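Local coordinates for putative PAS/PAC sensor protein (Nakamurella multipartita DSM 44233, PDB 6HMJ) that senses blue light through a flavin-binding light-oxygen-voltage domain and mediates RNA binding and translational regulation, at residues A245-P257 against G338-V350. Sequence-based numbering, arbitrary orientation.
With FMN (flavin mononucleotide), chain E.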
ATOM      1  N   ALA A 245      16.376  30.869  17.511  1.00 52.61           N
ATOM      2  CA  ALA A 245      15.993  30.453  16.168  1.00 51.80           C
ATOM      3  C   ALA A 245      15.967  28.932  16.079  1.00 52.61           C
ATOM      4  O   ALA A 245      16.820  28.246  16.649  1.00 51.65           O
ATOM      5  CB  ALA A 245      16.960  31.026  15.134  1.00 49.75           C
ATOM      6  N   SER A 246      14.977  28.406  15.351  1.00 54.45           N
ATOM      7  CA  SER A 246      14.767  26.966  15.265  1.00 51.60           C
ATOM      8  C   SER A 246      15.746  26.258  14.337  1.00 49.00           C
ATOM      9  O   SER A 246      15.790  25.023  14.352  1.00 50.08           O
ATOM     10  CB  SER A 246      13.342  26.669  14.793  1.00 53.38           C
ATOM     11  OG  SER A 246      13.055  27.338  13.579  1.00 53.21           O
ATOM     12  N   VAL A 247      16.526  26.986  13.547  1.00 46.87           N
ATOM     13  CA  VAL A 247      17.489  26.374  12.642  1.00 48.02           C
ATOM     14  C   VAL A 247      18.893  26.631  13.177  1.00 48.18           C
ATOM     15  O   VAL A 247      19.141  27.577  13.932  1.00 50.49           O
ATOM     16  CB  VAL A 247      17.348  26.888  11.191  1.00 48.24           C
ATOM     17  CG1 VAL A 247      15.988  26.521  10.633  1.00 48.45           C
ATOM     18  CG2 VAL A 247      17.568  28.394  11.118  1.00 49.18           C
ATOM     19  N   ALA A 248      19.824  25.777  12.764  1.00 47.37           N
ATOM     20  CA  ALA A 248      21.165  25.806  13.329  1.00 47.29           C
ATOM     21  C   ALA A 248      21.936  27.013  12.820  1.00 47.31           C
ATOM     22  O   ALA A 248      21.868  27.364  11.639  1.00 47.87           O
ATOM     23  CB  ALA A 248      21.919  24.522  12.982  1.00 47.70           C
ATOM     24  N   ILE A 249      22.674  27.650  13.727  1.00 46.37           N
ATOM     25  CA  ILE A 249      23.540  28.775  13.398  1.00 47.22           C
ATOM     26  C   ILE A 249      24.901  28.523  14.033  1.00 46.13           C
ATOM     27  O   ILE A 249      24.985  28.174  15.216  1.00 45.04           O
ATOM     28  CB  ILE A 249      22.949  30.111  13.890  1.00 49.87           C
ATOM     29  CG1 ILE A 249      21.546  30.310  13.306  1.00 50.49           C
ATOM     30  CG2 ILE A 249      23.873  31.276  13.520  1.00 49.24           C
ATOM     31  CD1 ILE A 249      20.842  31.555  13.797  1.00 50.62           C
ATOM     32  N   THR A 250      25.960  28.684  13.244  1.00 46.40           N
ATOM     33  CA  THR A 250      27.321  28.519  13.730  1.00 46.48           C
ATOM     34  C   THR A 250      28.195  29.622  13.151  1.00 47.09           C
ATOM     35  O   THR A 250      27.939  30.130  12.054  1.00 47.90           O
ATOM     36  CB  THR A 250      27.895  27.145  13.359  1.00 44.39           C
ATOM     37  OG1 THR A 250      27.790  26.947  11.945  1.00 44.47           O
ATOM     38  CG2 THR A 250      27.141  26.040  14.083  1.00 41.81           C
ATOM     39  N   VAL A 251      29.227  29.991  13.902  1.00 46.28           N
ATOM     40  CA  VAL A 251      30.200  30.986  13.467  1.00 47.77           C
ATOM     41  C   VAL A 251      31.596  30.412  13.654  1.00 48.29           C
ATOM     42  O   VAL A 251      31.898  29.828  14.703  1.00 47.79           O
ATOM     43  CB  VAL A 251      30.057  32.314  14.235  1.00 48.22           C
ATOM     44  CG1 VAL A 251      31.029  33.350  13.683  1.00 48.65           C
ATOM     45  CG2 VAL A 251      28.623  32.826  14.164  1.00 48.07           C
ATOM     46  N   ALA A 252      32.439  30.581  12.644  1.00 49.47           N
ATOM     47  CA  ALA A 252      33.826  30.149  12.695  1.00 49.93           C
ATOM     48  C   ALA A 252      34.725  31.358  12.489  1.00 52.27           C
ATOM     49  O   ALA A 252      34.421  32.241  11.679  1.00 52.59           O
ATOM     50  CB  ALA A 252      34.119  29.088  11.634  1.00 48.46           C
ATOM     51  N   ASP A 253      35.829  31.392  13.226  1.00 54.14           N
ATOM     52  CA  ASP A 253      36.814  32.468  13.139  1.00 56.08           C
ATOM     53  C   ASP A 253      37.916  32.037  12.180  1.00 58.36           C
ATOM     54  O   ASP A 253      38.788  31.240  12.535  1.00 59.81           O
ATOM     55  CB  ASP A 253      37.369  32.795  14.523  1.00 56.64           C
ATOM     56  CG  ASP A 253      38.339  33.956  14.504  1.00 59.75           C
ATOM     57  OD1 ASP A 253      38.691  34.422  13.403  1.00 61.30           O
ATOM     58  OD2 ASP A 253      38.747  34.405  15.595  1.00 61.46           O
ATOM     59  N   VAL A 254      37.883  32.573  10.955  1.00 59.60           N
ATOM     60  CA  VAL A 254      38.885  32.216   9.952  1.00 62.41           C
ATOM     61  C   VAL A 254      40.175  32.994  10.131  1.00 66.19           C
ATOM     62  O   VAL A 254      41.103  32.831   9.326  1.00 70.18           O
ATOM     63  CB  VAL A 254      38.346  32.420   8.521  1.00 62.58           C
ATOM     64  CG1 VAL A 254      37.212  31.435   8.243  1.00 59.15           C
ATOM     65  CG2 VAL A 254      37.873  33.852   8.312  1.00 63.04           C
ATOM     66  N   THR A 255      40.261  33.844  11.155  1.00 66.23           N
ATOM     67  CA  THR A 255      41.518  34.477  11.532  1.00 67.35           C
ATOM     68  C   THR A 255      42.347  33.596  12.455  1.00 67.18           C
ATOM     69  O   THR A 255      43.556  33.818  12.584  1.00 70.78           O
ATOM     70  CB  THR A 255      41.233  35.823  12.219  1.00 66.78           C
ATOM     71  OG1 THR A 255      40.807  36.781  11.242  1.00 67.23           O
ATOM     72  CG2 THR A 255      42.461  36.354  12.952  1.00 72.63           C
ATOM     73  N   ALA A 256      41.729  32.605  13.092  1.00 63.53           N
ATOM     74  CA  ALA A 256      42.406  31.695  14.000  1.00 67.13           C
ATOM     75  C   ALA A 256      42.841  30.428  13.276  1.00 69.70           C
ATOM     76  O   ALA A 256      42.297  30.077  12.224  1.00 69.56           O
ATOM     77  CB  ALA A 256      41.480  31.344  15.163  1.00 65.83           C
ATOM     78  N   PRO A 257      43.820  29.705  13.821  1.00 71.64           N
ATOM     79  CA  PRO A 257      44.328  28.513  13.124  1.00 71.38           C
ATOM     80  C   PRO A 257      43.278  27.413  13.052  1.00 65.67           C
ATOM     81  O   PRO A 257      42.656  27.060  14.056  1.00 63.57           O
ATOM     82  CB  PRO A 257      45.539  28.092  13.965  1.00 75.09           C
ATOM     83  CG  PRO A 257      45.328  28.711  15.302  1.00 75.73           C
ATOM     84  CD  PRO A 257      44.550  29.972  15.075  1.00 74.12           C
ATOM     85  N   GLY A 338      37.166  45.410   4.974  1.00 93.62           N
ATOM     86  CA  GLY A 338      36.862  44.477   3.911  1.00 94.03           C
ATOM     87  C   GLY A 338      37.471  43.105   4.078  1.00 91.48           C
ATOM     88  O   GLY A 338      37.389  42.292   3.150  1.00 92.18           O
ATOM     89  N   ARG A 339      38.082  42.823   5.226  1.00 89.64           N
ATOM     90  CA  ARG A 339      38.730  41.546   5.484  1.00 86.50           C
ATOM     91  C   ARG A 339      37.712  40.537   5.997  1.00 82.11           C
ATOM     92  O   ARG A 339      36.928  40.844   6.899  1.00 81.26           O
ATOM     93  CB  ARG A 339      39.844  41.736   6.515  1.00 88.10           C
ATOM     94  CG  ARG A 339      40.566  40.468   6.947  1.00 87.90           C
ATOM     95  CD  ARG A 339      41.292  40.710   8.261  1.00 89.06           C
ATOM     96  NE  ARG A 339      42.104  39.574   8.681  1.00 90.03           N
ATOM     97  CZ  ARG A 339      42.633  39.443   9.894  1.00 89.82           C
ATOM     98  NH1 ARG A 339      42.430  40.375  10.816  1.00 90.71           N
ATOM     99  NH2 ARG A 339      43.361  38.375  10.187  1.00 88.26           N
ATOM    100  N   VAL A 340      37.733  39.334   5.425  1.00 78.28           N
ATOM    101  CA  VAL A 340      36.881  38.253   5.911  1.00 73.87           C
ATOM    102  C   VAL A 340      37.472  37.755   7.225  1.00 69.38           C
ATOM    103  O   VAL A 340      38.535  37.127   7.238  1.00 71.27           O
ATOM    104  CB  VAL A 340      36.766  37.118   4.889  1.00 74.60           C
ATOM    105  CG1 VAL A 340      35.868  36.012   5.430  1.00 72.52           C
ATOM    106  CG2 VAL A 340      36.231  37.636   3.565  1.00 78.09           C
ATOM    107  N   THR A 341      36.786  38.028   8.329  1.00 67.08           N
ATOM    108  CA  THR A 341      37.247  37.597   9.641  1.00 63.32           C
ATOM    109  C   THR A 341      36.494  36.381  10.168  1.00 60.09           C
ATOM    110  O   THR A 341      37.091  35.567  10.879  1.00 59.35           O
ATOM    111  CB  THR A 341      37.153  38.754  10.644  1.00 63.35           C
ATOM    112  OG1 THR A 341      35.787  39.010  10.980  1.00 63.43           O
ATOM    113  CG2 THR A 341      37.756  40.016  10.066  1.00 65.13           C
ATOM    114  N   HIS A 342      35.213  36.224   9.830  1.00 58.94           N
ATOM    115  CA  HIS A 342      34.437  35.063  10.245  1.00 57.14           C
ATOM    116  C   HIS A 342      33.639  34.511   9.065  1.00 58.23           C
ATOM    117  O   HIS A 342      33.573  35.108   7.986  1.00 60.24           O
ATOM    118  CB  HIS A 342      33.463  35.384  11.393  1.00 56.87           C
ATOM    119  CG  HIS A 342      34.131  35.780  12.672  1.00 52.93           C
ATOM    120  ND1 HIS A 342      34.744  37.001  12.847  1.00 57.21           N
ATOM    121  CD2 HIS A 342      34.279  35.115  13.844  1.00 54.32           C
ATOM    122  CE1 HIS A 342      35.235  37.075  14.070  1.00 54.42           C
ATOM    123  NE2 HIS A 342      34.968  35.942  14.695  1.00 55.16           N
ATOM    124  N   TYR A 343      33.042  33.343   9.295  1.00 54.39           N
ATOM    125  CA  TYR A 343      32.085  32.722   8.390  1.00 53.93           C
ATOM    126  C   TYR A 343      30.905  32.242   9.219  1.00 51.23           C
ATOM    127  O   TYR A 343      31.086  31.743  10.334  1.00 49.26           O
ATOM    128  CB  TYR A 343      32.694  31.530   7.627  1.00 55.01           C
ATOM    129  CG  TYR A 343      33.024  31.799   6.172  1.00 57.21           C
ATOM    130  CD1 TYR A 343      34.256  32.322   5.803  1.00 58.77           C
ATOM    131  CD2 TYR A 343      32.108  31.518   5.168  1.00 56.79           C
ATOM    132  CE1 TYR A 343      34.562  32.562   4.479  1.00 60.49           C
ATOM    133  CE2 TYR A 343      32.405  31.754   3.841  1.00 58.47           C
ATOM    134  CZ  TYR A 343      33.636  32.276   3.502  1.00 60.75           C
ATOM    135  OH  TYR A 343      33.947  32.520   2.185  1.00 62.93           O
ATOM    136  N   ILE A 344      29.700  32.399   8.685  1.00 52.76           N
ATOM    137  CA  ILE A 344      28.490  31.901   9.328  1.00 52.02           C
ATOM    138  C   ILE A 344      28.024  30.666   8.573  1.00 52.20           C
ATOM    139  O   ILE A 344      28.070  30.627   7.337  1.00 51.29           O
ATOM    140  CB  ILE A 344      27.377  32.965   9.374  1.00 52.69           C
ATOM    141  CG1 ILE A 344      27.916  34.280   9.939  1.00 52.84           C
ATOM    142  CG2 ILE A 344      26.209  32.464  10.224  1.00 52.18           C
ATOM    143  CD1 ILE A 344      26.926  35.419   9.873  1.00 54.00           C
ATOM    144  N   GLY A 345      27.593  29.658   9.317  1.00 54.11           N
ATOM    145  CA  GLY A 345      27.079  28.425   8.736  1.00 55.77           C
ATOM    146  C   GLY A 345      25.673  28.151   9.235  1.00 56.43           C
ATOM    147  O   GLY A 345      25.394  28.299  10.426  1.00 57.01           O
ATOM    148  N   TYR A 346      24.797  27.752   8.317  1.00 55.32           N
ATOM    149  CA  TYR A 346      23.396  27.457   8.621  1.00 55.70           C
ATOM    150  C   TYR A 346      23.117  26.023   8.182  1.00 56.23           C
ATOM    151  O   TYR A 346      22.787  25.778   7.021  1.00 58.91           O
ATOM    152  CB  TYR A 346      22.455  28.443   7.920  1.00 56.73           C
ATOM    153  CG  TYR A 346      22.885  29.885   8.026  1.00 59.60           C
ATOM    154  CD1 TYR A 346      23.843  30.406   7.167  1.00 61.67           C
ATOM    155  CD2 TYR A 346      22.331  30.729   8.981  1.00 60.61           C
ATOM    156  CE1 TYR A 346      24.243  31.722   7.258  1.00 63.94           C
ATOM    157  CE2 TYR A 346      22.722  32.048   9.080  1.00 62.26           C
ATOM    158  CZ  TYR A 346      23.680  32.540   8.217  1.00 65.08           C
ATOM    159  OH  TYR A 346      24.077  33.855   8.308  1.00 68.27           O
ATOM    160  N   GLN A 347      23.232  25.079   9.112  1.00 55.22           N
ATOM    161  CA  GLN A 347      23.041  23.675   8.786  1.00 54.98           C
ATOM    162  C   GLN A 347      21.557  23.333   8.749  1.00 54.65           C
ATOM    163  O   GLN A 347      20.775  23.795   9.587  1.00 54.85           O
ATOM    164  CB  GLN A 347      23.757  22.786   9.802  1.00 55.74           C
ATOM    165  CG  GLN A 347      25.272  22.945   9.822  1.00 56.81           C
ATOM    166  CD  GLN A 347      25.746  24.110  10.678  1.00 58.64           C
ATOM    167  OE1 GLN A 347      24.944  24.870  11.224  1.00 59.62           O
ATOM    168  NE2 GLN A 347      27.059  24.247  10.805  1.00 57.84           N
ATOM    169  N   LEU A 348      21.174  22.519   7.764  1.00 52.98           N
ATOM    170  CA  LEU A 348      19.789  22.103   7.571  1.00 51.05           C
ATOM    171  C   LEU A 348      19.755  20.615   7.265  1.00 51.01           C
ATOM    172  O   LEU A 348      20.486  20.142   6.390  1.00 52.04           O
ATOM    173  CB  LEU A 348      19.122  22.879   6.427  1.00 49.75           C
ATOM    174  CG  LEU A 348      18.889  24.373   6.650  1.00 50.73           C
ATOM    175  CD1 LEU A 348      18.493  25.039   5.347  1.00 52.50           C
ATOM    176  CD2 LEU A 348      17.819  24.601   7.710  1.00 49.21           C
ATOM    177  N   ASP A 349      18.911  19.886   7.990  1.00 50.23           N
ATOM    178  CA  ASP A 349      18.672  18.476   7.701  1.00 48.35           C
ATOM    179  C   ASP A 349      17.690  18.391   6.538  1.00 46.94           C
ATOM    180  O   ASP A 349      16.491  18.645   6.708  1.00 47.91           O
ATOM    181  CB  ASP A 349      18.134  17.761   8.936  1.00 49.07           C
ATOM    182  CG  ASP A 349      17.949  16.275   8.713  1.00 50.10           C
ATOM    183  OD1 ASP A 349      18.204  15.808   7.583  1.00 51.19           O
ATOM    184  OD2 ASP A 349      17.553  15.572   9.666  1.00 51.09           O
ATOM    185  N   VAL A 350      18.195  18.042   5.358  1.00 44.11           N
ATOM    186  CA  VAL A 350      17.376  17.979   4.153  1.00 45.16           C
ATOM    187  C   VAL A 350      17.297  16.536   3.673  1.00 46.85           C
ATOM    188  O   VAL A 350      17.194  16.273   2.469  1.00 47.88           O
ATOM    189  CB  VAL A 350      17.934  18.905   3.057  1.00 43.49           C
ATOM    190  CG1 VAL A 350      17.895  20.348   3.526  1.00 43.17           C
ATOM    191  CG2 VAL A 350      19.349  18.504   2.676  1.00 44.20           C
TER
HETATM  192  N1  FMN E 400      31.471  20.849   7.073  1.00 54.27           N
HETATM  193  C2  FMN E 400      30.593  19.842   7.277  1.00 55.54           C
HETATM  194  O2  FMN E 400      30.843  18.715   6.799  1.00 55.91           O
HETATM  195  N3  FMN E 400      29.457  20.004   7.976  1.00 56.68           N
HETATM  196  C4  FMN E 400      29.106  21.172   8.521  1.00 55.55           C
HETATM  197  O4  FMN E 400      28.041  21.284   9.164  1.00 54.19           O
HETATM  198  C4A FMN E 400      30.012  22.327   8.346  1.00 55.94           C
HETATM  199  N5  FMN E 400      29.733  23.537   8.865  1.00 56.31           N
HETATM  200  C5A FMN E 400      30.585  24.573   8.685  1.00 56.24           C
HETATM  201  C6  FMN E 400      30.262  25.811   9.232  1.00 54.91           C
HETATM  202  C7  FMN E 400      31.115  26.893   9.070  1.00 53.70           C
HETATM  203  C7M FMN E 400      30.749  28.223   9.673  1.00 53.77           C
HETATM  204  C8  FMN E 400      32.376  26.727   8.298  1.00 53.99           C
HETATM  205  C8M FMN E 400      33.327  27.875   8.092  1.00 54.53           C
HETATM  206  C9  FMN E 400      32.696  25.496   7.748  1.00 54.25           C
HETATM  207  C9A FMN E 400      31.851  24.402   7.908  1.00 55.01           C
HETATM  208  N10 FMN E 400      32.154  23.129   7.360  1.00 55.41           N
HETATM  209  C10 FMN E 400      31.243  22.083   7.566  1.00 55.54           C
HETATM  210  C1' FMN E 400      33.357  22.845   6.570  1.00 54.57           C
HETATM  211  C2' FMN E 400      34.451  22.268   7.446  1.00 53.95           C
HETATM  212  O2' FMN E 400      34.430  22.863   8.745  1.00 54.58           O
HETATM  213  C3' FMN E 400      35.794  22.525   6.790  1.00 54.01           C
HETATM  214  O3' FMN E 400      35.966  23.941   6.625  1.00 55.02           O
HETATM  215  C4' FMN E 400      35.931  21.870   5.424  1.00 53.69           C
HETATM  216  O4' FMN E 400      35.733  20.460   5.529  1.00 51.35           O
HETATM  217  C5' FMN E 400      37.321  22.223   4.916  1.00 55.89           C
HETATM  218  O5' FMN E 400      38.022  21.081   4.446  1.00 56.32           O
HETATM  219  P   FMN E 400      39.150  20.417   5.376  1.00 54.86           P
HETATM  220  O1P FMN E 400      39.614  19.255   4.536  1.00 58.79           O
HETATM  221  O2P FMN E 400      40.164  21.522   5.555  1.00 56.76           O
HETATM  222  O3P FMN E 400      38.445  20.069   6.664  1.00 55.61           O
HETATM  223  O   HOH W   1      18.806  23.229  11.406  1.00 41.34           O
HETATM  224  O   HOH W   2      20.043  26.798   9.311  1.00 46.54           O
HETATM  225  O   HOH W   3      36.418  35.248  16.733  1.00 50.81           O
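Antiparallel strands 250-253 and 340-346 pair in the central sheet of the LOV domain, a PAS fold that holds the flavin. Thr250 and Gly345 form a hydrogen-bonded pair, with Thr250 O taking the N-H of Gly345 at 2.8 Å. Ala252 and Tyr343 form a second such pair. Gly345 O accepts twice: Thr250 N comes in the carbonyl plane, while Thr250 OG1 sits above that plane at 3.1 Å. Thr250 OG1 lies between its own N and carbonyl carbon (chi1 55°), where it also accepts from Gln347 NE2 at 3.0 Å, close to the plane of the Gln347 amide. The Gln347 chain bends at chi2 (84°), and the same NE2 gives a weak bond to FMN N5 at 3.4 Å. With an alanine here in place of Thr250, Gln347 NE2 is likely to lose this acceptor, and the amide would probably be freer to turn beside the flavin. Gly345 N lies 3.5 Å from FMN C7M. Thr250 and Ala252 point to the flavin face of the sheet, where the methyl C8M of FMN lies 3.8 Å from Ala252 CB. On the opposite face, the Asp253 carboxylate stacks on the His342 ring, the planes 23° apart. A water bridges Asp253 OD2 and His342 NE2. Ile237 of the second subunit packs on His342. A sheet with flavin against one face and a glutamine near N5 is characteristic of LOV photoreceptors.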